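Local coordinates for PfVFT1 (Plasmodium falciparum, PDB 5JKQ), which probably binds a small solute between the two lobes of its Venus flytrap fold, as solute-binding proteins do, at residues D133-V137 and S155-Q160. The protein carries 3 engineered substitutions. Residues are numbered along the deposited sequence; the frame is centred on the assembly and turned at random.
Sequences DNVFV and SRLVDQ. With SO4 (sulfate ion), chain E.
Start with N134, the N-cap of helix 135-140, where strand 126-132 hands over to helix in one lobe of the Venus flytrap fold. With chi1 near t, its OD1 accepts from V137 N (2.9 Å), while ND2 donates to V158 O at 3.1 Å, almost linearly. The irregular segment 155-160, bent by an inverse gamma turn at L157, passes this first turn: CA of F136 lies 6.5 Å from CA of L157, and CA of V137 5.6 Å from CA of D159. F136, chi1 m, points at this segment; L157 sets CD2 over the ring face, a CH-pi contact 3.7 Å from the centroid. Y279 of strand 265-281 meets the same ring edge-to-face. Q160 folds back, placing OE1 3.5 Å from N134 ND2. Ahead of the helix a sulfate, probably from the crystallisation liquor, accepts from D133 N (O3, 2.7 Å) and N134 N (O1, 3.0 Å). One amide thus satisfies a first-turn NH and fixes the loop's position; round F136 the contact is mainly apolar.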
loop_
_atom_site.group_PDB
_atom_site.type_symbol
_atom_site.label_atom_id
_atom_site.label_comp_id
_atom_site.label_asym_id
_atom_site.label_seq_id
_atom_site.Cartn_x
_atom_site.Cartn_y
_atom_site.Cartn_z
ATOM N N ASP A 133 1.947 -12.557 -12.822
ATOM C CA ASP A 133 2.899 -11.512 -13.185
ATOM C C ASP A 133 2.179 -10.168 -13.233
ATOM O O ASP A 133 2.658 -9.178 -12.680
ATOM C CB ASP A 133 3.562 -11.817 -14.531
ATOM C CG ASP A 133 4.607 -12.917 -14.435
ATOM O OD1 ASP A 133 5.359 -12.944 -13.437
ATOM O OD2 ASP A 133 4.677 -13.756 -15.358
ATOM N N ASN A 134 1.028 -10.147 -13.901
ATOM C CA ASN A 134 0.138 -8.989 -13.895
ATOM C C ASN A 134 -1.148 -9.342 -13.154
ATOM O O ASN A 134 -2.026 -10.017 -13.694
ATOM C CB ASN A 134 -0.168 -8.530 -15.325
ATOM C CG ASN A 134 -0.924 -7.207 -15.374
ATOM O OD1 ASN A 134 -1.813 -6.949 -14.562
ATOM N ND2 ASN A 134 -0.571 -6.363 -16.337
ATOM N N VAL A 135 -1.253 -8.881 -11.912
ATOM C CA VAL A 135 -2.395 -9.208 -11.069
ATOM C C VAL A 135 -3.635 -8.443 -11.520
ATOM O O VAL A 135 -4.756 -8.934 -11.388
ATOM C CB VAL A 135 -2.106 -8.896 -9.583
ATOM C CG1 VAL A 135 -3.263 -9.342 -8.697
ATOM C CG2 VAL A 135 -0.822 -9.578 -9.139
ATOM N N PHE A 136 -3.433 -7.246 -12.064
ATOM C CA PHE A 136 -4.550 -6.403 -12.477
ATOM C C PHE A 136 -5.286 -6.984 -13.687
ATOM O O PHE A 136 -6.472 -6.718 -13.883
ATOM C CB PHE A 136 -4.060 -4.986 -12.787
ATOM C CG PHE A 136 -3.481 -4.273 -11.596
ATOM C CD1 PHE A 136 -4.257 -4.029 -10.474
ATOM C CD2 PHE A 136 -2.164 -3.843 -11.600
ATOM C CE1 PHE A 136 -3.728 -3.376 -9.377
ATOM C CE2 PHE A 136 -1.632 -3.186 -10.504
ATOM C CZ PHE A 136 -2.415 -2.953 -9.392
ATOM N N VAL A 137 -4.582 -7.775 -14.492
ATOM C CA VAL A 137 -5.202 -8.468 -15.617
ATOM C C VAL A 137 -6.090 -9.589 -15.087
ATOM O O VAL A 137 -7.236 -9.740 -15.512
ATOM C CB VAL A 137 -4.136 -9.033 -16.593
ATOM C CG1 VAL A 137 -4.655 -10.249 -17.367
ATOM C CG2 VAL A 137 -3.682 -7.949 -17.555
ATOM N N SER A 155 -0.700 2.808 -8.086
ATOM C CA SER A 155 -0.296 1.793 -9.057
ATOM C C SER A 155 -0.877 2.042 -10.443
ATOM O O SER A 155 -1.996 2.535 -10.580
ATOM C CB SER A 155 -0.714 0.400 -8.581
ATOM O OG SER A 155 -0.127 0.083 -7.332
ATOM N N ARG A 156 -0.100 1.692 -11.465
ATOM C CA ARG A 156 -0.568 1.722 -12.846
ATOM C C ARG A 156 -1.550 0.588 -13.099
ATOM O O ARG A 156 -1.153 -0.577 -13.175
ATOM C CB ARG A 156 0.607 1.607 -13.821
ATOM C CG ARG A 156 1.500 2.834 -13.905
ATOM C CD ARG A 156 2.809 2.529 -14.636
ATOM N NE ARG A 156 3.785 1.861 -13.774
ATOM C CZ ARG A 156 3.946 0.541 -13.672
ATOM N NH1 ARG A 156 3.199 -0.298 -14.381
ATOM N NH2 ARG A 156 4.867 0.055 -12.851
ATOM N N LEU A 157 -2.828 0.929 -13.230
ATOM C CA LEU A 157 -3.857 -0.065 -13.515
ATOM C C LEU A 157 -3.908 -0.348 -15.012
ATOM O O LEU A 157 -4.785 0.151 -15.720
ATOM C CB LEU A 157 -5.220 0.411 -13.006
ATOM C CG LEU A 157 -5.254 0.795 -11.523
ATOM C CD1 LEU A 157 -6.660 1.199 -11.098
ATOM C CD2 LEU A 157 -4.732 -0.342 -10.653
ATOM N N VAL A 158 -2.957 -1.155 -15.479
ATOM C CA VAL A 158 -2.793 -1.421 -16.904
ATOM C C VAL A 158 -2.631 -2.907 -17.205
ATOM O O VAL A 158 -2.210 -3.686 -16.348
ATOM C CB VAL A 158 -1.565 -0.676 -17.468
ATOM C CG1 VAL A 158 -1.728 0.827 -17.300
ATOM C CG2 VAL A 158 -0.285 -1.151 -16.783
ATOM N N ASP A 159 -2.960 -3.288 -18.436
ATOM C CA ASP A 159 -2.746 -4.653 -18.900
ATOM C C ASP A 159 -1.290 -4.828 -19.328
ATOM O O ASP A 159 -0.454 -3.956 -19.078
ATOM C CB ASP A 159 -3.706 -4.993 -20.051
ATOM C CG ASP A 159 -3.622 -4.007 -21.210
ATOM O OD1 ASP A 159 -2.579 -3.338 -21.373
ATOM O OD2 ASP A 159 -4.610 -3.905 -21.967
ATOM N N GLN A 160 -0.985 -5.949 -19.970
ATOM C CA GLN A 160 0.381 -6.229 -20.392
ATOM C C GLN A 160 0.799 -5.341 -21.561
ATOM O O GLN A 160 1.978 -5.018 -21.712
ATOM C CB GLN A 160 0.529 -7.704 -20.775
ATOM C CG GLN A 160 0.327 -8.683 -19.622
ATOM C CD GLN A 160 1.473 -8.679 -18.617
ATOM O OE1 GLN A 160 2.056 -7.637 -18.318
ATOM N NE2 GLN A 160 1.803 -9.854 -18.096
HETATM S S SO4 E . 0.433 -13.950 -15.611
HETATM O O1 SO4 E . -0.002 -12.617 -15.200
HETATM O O2 SO4 E . -0.726 -14.825 -15.758
HETATM O O3 SO4 E . 1.330 -14.514 -14.605
HETATM O O4 SO4 E . 1.134 -13.850 -16.888
#